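Local coordinates for hypothetical protein SO0527 (Shewanella oneidensis, PDB 2BBE) that is of uncertain function but may be a monooxygenase related to those of antibiotic biosynthesis, at residues K26-I38 against Y50-F64. Numbering follows the deposited sequence.
Sequences KTEALIAALASLI and YELNVSRDEPRRVTF. With SO4 (sulfate ion), chain B.
T27, in the first turn of helix 27-35, rests on the backbone of the turn at P59 and R60. Its OG1 is turned beside the backbone N (chi1 -53°), which leaves CG2 anti to it and 3.3 Å from P59 O. OG1 passes across R60 CG and shares a hydrogen bond with S22 OG, so a threonine suits this partly exposed end: a hydroxyl for the polar partner, a methyl for the turn. One turn on, L30 is long enough to reach V62 with CD2, which sits 3.8 Å from V62 CG2; Y86 of helix 81-94 touches the same leucine. I31 divides its long branch between two valines: CD1 meets V54 CG1 at 3.6 Å and CG1 meets V62 CG2, the isoleucine crossing each at about a right angle. The beta-branched valines offer it compact methyl surfaces. The helix axis lies 9.1 Å from that of strand 61-64, nearly parallel to it (11°) and antiparallel to strand 50-55. This is the helix-on-sheet layer of a ferredoxin-like, dimeric alpha-beta-barrel fold; residues 52-55 pair antiparallel with a strand of the second subunit, carrying the sheet across the interface. L34 forks over the sheet, its two methyls reaching a valine and a ring at once: CD1 against V62 CG1, CD2 3.7 Å from F64 CE2. A35 is small enough for L52 CD2 to come within 3.6 Å of A35 N. The flat ring of F64 takes L52 CD1 over the centre of one face and Y50 on the other, offset toward the rim; Y50 OH meets L37 CB and CD1. I38 slots in beside the phenyl: CG1 points at the F64 edge, 3.7 Å from CE1, and its extended CD1 reaches L52 CB, a slender aliphatic branch between ring and leucine.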
ATOM      1  N   LYS A  26      -0.746  -0.721 -30.957  1.00 15.52           N
ATOM      2  CA  LYS A  26      -1.930  -0.904 -30.111  1.00 14.98           C
ATOM      3  C   LYS A  26      -1.680  -0.564 -28.642  1.00 14.49           C
ATOM      4  O   LYS A  26      -2.546  -0.808 -27.805  1.00 13.30           O
ATOM      5  CB  LYS A  26      -2.442  -2.347 -30.204  1.00 15.83           C
ATOM      6  CG  LYS A  26      -2.888  -2.793 -31.601  1.00 15.99           C
ATOM      7  CD  LYS A  26      -4.118  -2.007 -32.087  1.00 17.24           C
ATOM      8  CE  LYS A  26      -4.661  -2.557 -33.405  1.00 19.75           C
ATOM      9  NZ  LYS A  26      -5.904  -1.810 -33.863  1.00 22.18           N
ATOM     10  N   THR A  27      -0.509  -0.014 -28.327  1.00 14.25           N
ATOM     11  CA  THR A  27      -0.143   0.183 -26.918  1.00 13.62           C
ATOM     12  C   THR A  27      -1.059   1.194 -26.218  1.00 13.96           C
ATOM     13  O   THR A  27      -1.557   0.908 -25.135  1.00 12.95           O
ATOM     14  CB  THR A  27       1.319   0.597 -26.762  1.00 14.07           C
ATOM     15  OG1 THR A  27       2.148  -0.337 -27.457  1.00 12.50           O
ATOM     16  CG2 THR A  27       1.704   0.623 -25.287  1.00 13.07           C
ATOM     17  N   GLU A  28      -1.284   2.369 -26.820  1.00 14.60           N
ATOM     18  CA  GLU A  28      -2.186   3.358 -26.213  0.50 15.28           C
ATOM     19  C   GLU A  28      -3.602   2.813 -26.018  1.00 14.75           C
ATOM     20  O   GLU A  28      -4.208   3.014 -24.964  1.00 14.40           O
ATOM     21  CB  GLU A  28      -2.217   4.644 -27.034  0.50 16.15           C
ATOM     22  CG  GLU A  28      -0.871   5.344 -27.069  0.50 20.12           C
ATOM     23  CD  GLU A  28      -0.427   5.827 -25.700  0.50 23.71           C
ATOM     24  OE1 GLU A  28      -1.296   6.199 -24.877  0.50 27.42           O
ATOM     25  OE2 GLU A  28       0.794   5.834 -25.447  0.50 26.33           O
ATOM     26  N   ALA A  29      -4.120   2.112 -27.031  1.00 13.99           N
ATOM     27  CA  ALA A  29      -5.433   1.435 -26.925  1.00 13.09           C
ATOM     28  C   ALA A  29      -5.447   0.402 -25.780  1.00 12.70           C
ATOM     29  O   ALA A  29      -6.432   0.290 -25.050  1.00 11.67           O
ATOM     30  CB  ALA A  29      -5.820   0.776 -28.255  1.00 13.61           C
ATOM     31  N   LEU A  30      -4.345  -0.325 -25.612  1.00 11.61           N
ATOM     32  CA  LEU A  30      -4.280  -1.321 -24.540  1.00 11.73           C
ATOM     33  C   LEU A  30      -4.276  -0.669 -23.155  1.00 11.82           C
ATOM     34  O   LEU A  30      -4.994  -1.119 -22.264  1.00 11.09           O
ATOM     35  CB  LEU A  30      -3.067  -2.228 -24.699  1.00 11.64           C
ATOM     36  CG  LEU A  30      -2.931  -3.297 -23.597  1.00 13.44           C
ATOM     37  CD1 LEU A  30      -4.185  -4.242 -23.575  1.00 12.70           C
ATOM     38  CD2 LEU A  30      -1.638  -4.063 -23.745  1.00 14.63           C
ATOM     39  N   ILE A  31      -3.467   0.380 -22.981  1.00 11.43           N
ATOM     40  CA  ILE A  31      -3.420   1.086 -21.688  1.00 12.13           C
ATOM     41  C   ILE A  31      -4.830   1.595 -21.369  1.00 12.17           C
ATOM     42  O   ILE A  31      -5.302   1.430 -20.251  1.00 12.74           O
ATOM     43  CB  ILE A  31      -2.400   2.284 -21.664  1.00 12.11           C
ATOM     44  CG1 ILE A  31      -0.956   1.807 -21.947  1.00 12.07           C
ATOM     45  CG2 ILE A  31      -2.462   3.054 -20.306  1.00 11.32           C
ATOM     46  CD1 ILE A  31       0.029   2.946 -22.348  1.00 11.99           C
ATOM     47  N   ALA A  32      -5.487   2.216 -22.347  1.00 12.22           N
ATOM     48  CA  ALA A  32      -6.854   2.717 -22.146  1.00 12.82           C
ATOM     49  C   ALA A  32      -7.861   1.630 -21.741  1.00 12.58           C
ATOM     50  O   ALA A  32      -8.670   1.840 -20.821  1.00 12.64           O
ATOM     51  CB  ALA A  32      -7.343   3.488 -23.375  1.00 13.05           C
ATOM     52  N   ALA A  33      -7.795   0.479 -22.416  1.00 12.49           N
ATOM     53  CA  ALA A  33      -8.692  -0.653 -22.169  1.00 12.45           C
ATOM     54  C   ALA A  33      -8.496  -1.192 -20.750  1.00 12.42           C
ATOM     55  O   ALA A  33      -9.475  -1.459 -20.024  1.00 11.99           O
ATOM     56  CB  ALA A  33      -8.453  -1.763 -23.199  1.00 12.52           C
ATOM     57  N   LEU A  34      -7.232  -1.340 -20.349  1.00 11.96           N
ATOM     58  CA  LEU A  34      -6.918  -1.826 -18.984  1.00 11.30           C
ATOM     59  C   LEU A  34      -7.286  -0.764 -17.935  1.00 11.37           C
ATOM     60  O   LEU A  34      -7.817  -1.088 -16.868  1.00 10.80           O
ATOM     61  CB  LEU A  34      -5.435  -2.226 -18.876  1.00 10.43           C
ATOM     62  CG  LEU A  34      -5.072  -3.500 -19.682  1.00 11.24           C
ATOM     63  CD1 LEU A  34      -3.563  -3.636 -19.826  1.00 12.48           C
ATOM     64  CD2 LEU A  34      -5.658  -4.777 -19.035  1.00 11.04           C
ATOM     65  N   ALA A  35      -6.990   0.505 -18.226  1.00 11.58           N
ATOM     66  CA  ALA A  35      -7.281   1.554 -17.240  1.00 11.19           C
ATOM     67  C   ALA A  35      -8.777   1.675 -16.998  1.00 11.68           C
ATOM     68  O   ALA A  35      -9.201   2.060 -15.888  1.00 11.40           O
ATOM     69  CB  ALA A  35      -6.682   2.906 -17.657  1.00 11.33           C
ATOM     70  N   SER A  36      -9.580   1.359 -18.021  1.00 11.62           N
ATOM     71  CA  SER A  36     -11.043   1.457 -17.903  1.00 12.36           C
ATOM     72  C   SER A  36     -11.596   0.481 -16.839  1.00 12.00           C
ATOM     73  O   SER A  36     -12.704   0.691 -16.306  1.00 12.13           O
ATOM     74  CB  SER A  36     -11.730   1.209 -19.263  1.00 12.65           C
ATOM     75  OG  SER A  36     -11.696  -0.188 -19.543  1.00 14.58           O
ATOM     76  N   LEU A  37     -10.829  -0.562 -16.524  1.00 11.38           N
ATOM     77  CA  LEU A  37     -11.242  -1.575 -15.543  1.00 11.87           C
ATOM     78  C   LEU A  37     -11.028  -1.132 -14.099  1.00 11.40           C
ATOM     79  O   LEU A  37     -11.577  -1.734 -13.171  1.00 11.75           O
ATOM     80  CB  LEU A  37     -10.467  -2.902 -15.745  1.00 11.27           C
ATOM     81  CG  LEU A  37     -10.495  -3.516 -17.145  1.00 13.43           C
ATOM     82  CD1 LEU A  37      -9.577  -4.733 -17.219  1.00 11.16           C
ATOM     83  CD2 LEU A  37     -11.932  -3.853 -17.573  1.00 14.04           C
ATOM     84  N   ILE A  38     -10.216  -0.097 -13.904  1.00 11.76           N
ATOM     85  CA  ILE A  38      -9.745   0.238 -12.555  1.00 11.77           C
ATOM     86  C   ILE A  38     -10.835   0.773 -11.589  1.00 12.13           C
ATOM     87  O   ILE A  38     -10.933   0.284 -10.454  1.00 12.36           O
ATOM     88  CB  ILE A  38      -8.494   1.175 -12.609  1.00 12.38           C
ATOM     89  CG1 ILE A  38      -7.324   0.406 -13.234  1.00 12.28           C
ATOM     90  CG2 ILE A  38      -8.120   1.694 -11.187  1.00 10.97           C
ATOM     91  CD1 ILE A  38      -6.063   1.246 -13.427  1.00 11.96           C
ATOM     92  N   TYR A  50      -5.056  -2.682  -7.008  1.00  9.38           N
ATOM     93  CA  TYR A  50      -5.246  -2.907  -8.446  1.00  9.77           C
ATOM     94  C   TYR A  50      -4.554  -1.805  -9.232  1.00 10.63           C
ATOM     95  O   TYR A  50      -5.175  -0.788  -9.603  1.00 11.66           O
ATOM     96  CB  TYR A  50      -6.740  -2.949  -8.745  1.00 10.02           C
ATOM     97  CG  TYR A  50      -7.123  -3.568 -10.062  1.00 10.19           C
ATOM     98  CD1 TYR A  50      -6.875  -4.930 -10.326  1.00 10.04           C
ATOM     99  CD2 TYR A  50      -7.788  -2.810 -11.013  1.00  9.07           C
ATOM    100  CE1 TYR A  50      -7.270  -5.520 -11.539  1.00 10.09           C
ATOM    101  CE2 TYR A  50      -8.207  -3.386 -12.228  1.00 10.43           C
ATOM    102  CZ  TYR A  50      -7.935  -4.732 -12.473  1.00 11.81           C
ATOM    103  OH  TYR A  50      -8.357  -5.259 -13.659  1.00 12.19           O
ATOM    104  N   GLU A  51      -3.261  -2.008  -9.472  1.00 10.00           N
ATOM    105  CA  GLU A  51      -2.398  -0.957  -9.986  1.00  9.80           C
ATOM    106  C   GLU A  51      -1.924  -1.306 -11.386  1.00 10.00           C
ATOM    107  O   GLU A  51      -1.450  -2.420 -11.628  1.00  9.86           O
ATOM    108  CB  GLU A  51      -1.187  -0.775  -9.070  1.00 10.57           C
ATOM    109  CG  GLU A  51      -1.575  -0.283  -7.677  1.00 10.60           C
ATOM    110  CD  GLU A  51      -0.378  -0.202  -6.750  1.00 14.79           C
ATOM    111  OE1 GLU A  51       0.764  -0.497  -7.188  1.00 16.74           O
ATOM    112  OE2 GLU A  51      -0.587   0.168  -5.576  1.00 15.51           O
ATOM    113  N   LEU A  52      -2.066  -0.345 -12.296  1.00  9.62           N
ATOM    114  CA  LEU A  52      -1.632  -0.497 -13.686  1.00  9.37           C
ATOM    115  C   LEU A  52      -0.258   0.161 -13.905  1.00  9.25           C
ATOM    116  O   LEU A  52       0.053   1.189 -13.296  1.00  9.77           O
ATOM    117  CB  LEU A  52      -2.686   0.125 -14.623  1.00  8.74           C
ATOM    118  CG  LEU A  52      -2.553  -0.146 -16.132  1.00  9.79           C
ATOM    119  CD1 LEU A  52      -2.562  -1.673 -16.449  1.00 10.51           C
ATOM    120  CD2 LEU A  52      -3.678   0.594 -16.881  1.00  8.69           C
ATOM    121  N   ASN A  53       0.555  -0.439 -14.771  1.00  9.19           N
ATOM    122  CA  ASN A  53       1.960  -0.061 -14.924  1.00  9.80           C
ATOM    123  C   ASN A  53       2.377  -0.218 -16.391  1.00 10.23           C
ATOM    124  O   ASN A  53       1.984  -1.198 -17.060  1.00 10.30           O
ATOM    125  CB  ASN A  53       2.849  -0.965 -14.049  1.00  9.40           C
ATOM    126  CG  ASN A  53       2.381  -1.034 -12.586  1.00 11.86           C
ATOM    127  OD1 ASN A  53       1.528  -1.862 -12.211  1.00 15.43           O
ATOM    128  ND2 ASN A  53       2.915  -0.157 -11.775  1.00  7.70           N
ATOM    129  N   VAL A  54       3.165   0.732 -16.891  1.00  9.62           N
ATOM    130  CA  VAL A  54       3.716   0.650 -18.245  1.00 10.37           C
ATOM    131  C   VAL A  54       5.223   0.434 -18.167  1.00 10.04           C
ATOM    132  O   VAL A  54       5.934   1.126 -17.410  1.00  8.67           O
ATOM    133  CB  VAL A  54       3.374   1.911 -19.111  1.00 10.75           C
ATOM    134  CG1 VAL A  54       1.895   1.896 -19.429  1.00 12.81           C
ATOM    135  CG2 VAL A  54       3.746   3.234 -18.378  1.00 11.36           C
ATOM    136  N   SER A  55       5.698  -0.553 -18.924  1.00  9.74           N
ATOM    137  CA  SER A  55       7.109  -0.952 -18.874  1.00  9.73           C
ATOM    138  C   SER A  55       8.049   0.116 -19.401  1.00 10.51           C
ATOM    139  O   SER A  55       7.821   0.692 -20.478  1.00 10.56           O
ATOM    140  CB  SER A  55       7.333  -2.248 -19.654  1.00  9.88           C
ATOM    141  OG  SER A  55       8.708  -2.594 -19.685  1.00  9.05           O
ATOM    142  N   ARG A  56       9.120   0.350 -18.651  1.00 10.11           N
ATOM    143  CA  ARG A  56      10.217   1.210 -19.104  1.00 11.25           C
ATOM    144  C   ARG A  56      11.163   0.443 -20.029  1.00 12.45           C
ATOM    145  O   ARG A  56      11.932   1.051 -20.785  1.00 13.38           O
ATOM    146  CB  ARG A  56      10.999   1.727 -17.883  1.00 10.20           C
ATOM    147  CG  ARG A  56      10.178   2.671 -16.997  1.00 10.04           C
ATOM    148  CD  ARG A  56      10.955   3.048 -15.729  1.00 10.46           C
ATOM    149  NE  ARG A  56      12.148   3.878 -15.977  1.00 10.10           N
ATOM    150  CZ  ARG A  56      13.402   3.493 -15.744  1.00 12.78           C
ATOM    151  NH1 ARG A  56      13.664   2.252 -15.339  1.00 11.55           N
ATOM    152  NH2 ARG A  56      14.411   4.346 -15.943  1.00 13.70           N
ATOM    153  N   ASP A  57      11.130  -0.886 -19.951  1.00 12.98           N
ATOM    154  CA  ASP A  57      12.059  -1.722 -20.733  1.00 14.71           C
ATOM    155  C   ASP A  57      11.498  -2.214 -22.063  1.00 14.79           C
ATOM    156  O   ASP A  57      12.252  -2.411 -23.019  1.00 14.66           O
ATOM    157  CB  ASP A  57      12.502  -2.921 -19.907  1.00 14.68           C
ATOM    158  CG  ASP A  57      13.150  -2.502 -18.606  1.00 18.45           C
ATOM    159  OD1 ASP A  57      14.151  -1.744 -18.663  1.00 19.20           O
ATOM    160  OD2 ASP A  57      12.650  -2.913 -17.538  1.00 18.35           O
ATOM    161  N   GLU A  58      10.191  -2.442 -22.101  1.00 14.67           N
ATOM    162  CA  GLU A  58       9.495  -2.909 -23.292  1.00 15.89           C
ATOM    163  C   GLU A  58       8.224  -2.064 -23.374  1.00 16.38           C
ATOM    164  O   GLU A  58       7.216  -2.374 -22.761  1.00 15.73           O
ATOM    165  CB  GLU A  58       9.168  -4.410 -23.188  1.00 16.14           C
ATOM    166  CG  GLU A  58       8.164  -4.904 -24.271  1.00 17.35           C
ATOM    167  CD  GLU A  58       8.575  -4.447 -25.670  1.00 21.29           C
ATOM    168  OE1 GLU A  58       9.561  -5.019 -26.189  1.00 20.88           O
ATOM    169  OE2 GLU A  58       7.943  -3.506 -26.222  1.00 19.06           O
ATOM    170  N   PRO A  59       8.282  -0.954 -24.107  1.00 17.68           N
ATOM    171  CA  PRO A  59       7.153  -0.038 -23.973  1.00 17.42           C
ATOM    172  C   PRO A  59       5.795  -0.551 -24.509  1.00 15.38           C
ATOM    173  O   PRO A  59       4.788   0.084 -24.222  1.00 15.94           O
ATOM    174  CB  PRO A  59       7.641   1.221 -24.688  1.00 18.39           C
ATOM    175  CG  PRO A  59       9.168   1.084 -24.681  1.00 20.41           C
ATOM    176  CD  PRO A  59       9.331  -0.396 -24.976  1.00 18.84           C
ATOM    177  N   ARG A  60       5.765  -1.698 -25.203  1.00 13.02           N
ATOM    178  CA  ARG A  60       4.482  -2.358 -25.551  0.50 12.59           C
ATOM    179  C   ARG A  60       3.871  -3.145 -24.385  1.00 11.77           C
ATOM    180  O   ARG A  60       2.708  -3.583 -24.461  1.00 11.50           O
ATOM    181  CB  ARG A  60       4.619  -3.272 -26.779  0.50 12.11           C
ATOM    182  CG  ARG A  60       4.686  -2.512 -28.119  0.50 13.05           C
ATOM    183  CD  ARG A  60       4.836  -3.459 -29.305  0.50 12.72           C
ATOM    184  NE  ARG A  60       5.291  -2.744 -30.497  0.50 14.19           N
ATOM    185  CZ  ARG A  60       5.727  -3.314 -31.618  0.50 15.30           C
ATOM    186  NH1 ARG A  60       5.771  -4.636 -31.738  0.50 16.38           N
ATOM    187  NH2 ARG A  60       6.122  -2.550 -32.626  0.50 15.18           N
ATOM    188  N   ARG A  61       4.636  -3.354 -23.308  1.00 11.22           N
ATOM    189  CA  ARG A  61       4.155  -4.132 -22.153  0.50 10.24           C
ATOM    190  C   ARG A  61       3.400  -3.273 -21.131  1.00 10.80           C
ATOM    191  O   ARG A  61       3.930  -2.245 -20.676  1.00  9.95           O
ATOM    192  CB  ARG A  61       5.334  -4.832 -21.457  0.50  9.76           C
ATOM    193  CG  ARG A  61       4.947  -5.575 -20.154  0.50  7.05           C
ATOM    194  CD  ARG A  61       5.955  -6.645 -19.795  0.50  4.53           C
ATOM    195  NE  ARG A  61       5.922  -7.737 -20.763  0.50  5.43           N
ATOM    196  CZ  ARG A  61       6.897  -8.088 -21.587  0.50  3.65           C
ATOM    197  NH1 ARG A  61       8.078  -7.463 -21.567  0.50  3.10           N
ATOM    198  NH2 ARG A  61       6.682  -9.105 -22.424  0.50  2.00           N
ATOM    199  N   VAL A  62       2.198  -3.709 -20.758  1.00 10.55           N
ATOM    200  CA  VAL A  62       1.374  -3.046 -19.752  1.00 10.65           C
ATOM    201  C   VAL A  62       0.991  -4.131 -18.724  1.00 11.00           C
ATOM    202  O   VAL A  62       0.556  -5.222 -19.125  1.00 11.72           O
ATOM    203  CB  VAL A  62       0.104  -2.432 -20.399  1.00 10.69           C
ATOM    204  CG1 VAL A  62      -0.586  -1.492 -19.430  1.00 10.24           C
ATOM    205  CG2 VAL A  62       0.468  -1.642 -21.695  1.00 10.83           C
ATOM    206  N   THR A  63       1.154  -3.851 -17.430  1.00 10.00           N
ATOM    207  CA  THR A  63       1.044  -4.895 -16.397  1.00  9.88           C
ATOM    208  C   THR A  63       0.215  -4.455 -15.195  1.00  9.76           C
ATOM    209  O   THR A  63       0.438  -3.366 -14.654  1.00  9.51           O
ATOM    210  CB  THR A  63       2.466  -5.307 -15.914  1.00  9.70           C
ATOM    211  OG1 THR A  63       3.191  -5.837 -17.026  1.00 11.89           O
ATOM    212  CG2 THR A  63       2.434  -6.342 -14.752  1.00  8.48           C
ATOM    213  N   PHE A  64      -0.730  -5.302 -14.777  1.00  8.92           N
ATOM    214  CA  PHE A  64      -1.446  -5.094 -13.531  1.00  9.47           C
ATOM    215  C   PHE A  64      -0.742  -5.782 -12.358  1.00  9.65           C
ATOM    216  O   PHE A  64      -0.331  -6.947 -12.452  1.00  9.07           O
ATOM    217  CB  PHE A  64      -2.900  -5.649 -13.616  1.00  9.38           C
ATOM    218  CG  PHE A  64      -3.937  -4.609 -13.970  1.00 10.31           C
ATOM    219  CD1 PHE A  64      -4.150  -3.498 -13.137  1.00  9.86           C
ATOM    220  CD2 PHE A  64      -4.725  -4.756 -15.117  1.00 10.25           C
ATOM    221  CE1 PHE A  64      -5.122  -2.539 -13.461  1.00 10.61           C
ATOM    222  CE2 PHE A  64      -5.700  -3.812 -15.434  1.00  9.29           C
ATOM    223  CZ  PHE A  64      -5.880  -2.700 -14.626  1.00  9.46           C
TER
HETATM  224  S   SO4 B 201      12.718   7.241 -17.579  1.00 35.75           S
HETATM  225  O1  SO4 B 201      13.703   7.405 -18.650  1.00 34.90           O
HETATM  226  O2  SO4 B 201      13.408   7.212 -16.267  1.00 33.25           O
HETATM  227  O3  SO4 B 201      11.761   8.353 -17.623  1.00 35.43           O
HETATM  228  O4  SO4 B 201      11.999   5.989 -17.851  1.00 34.28           O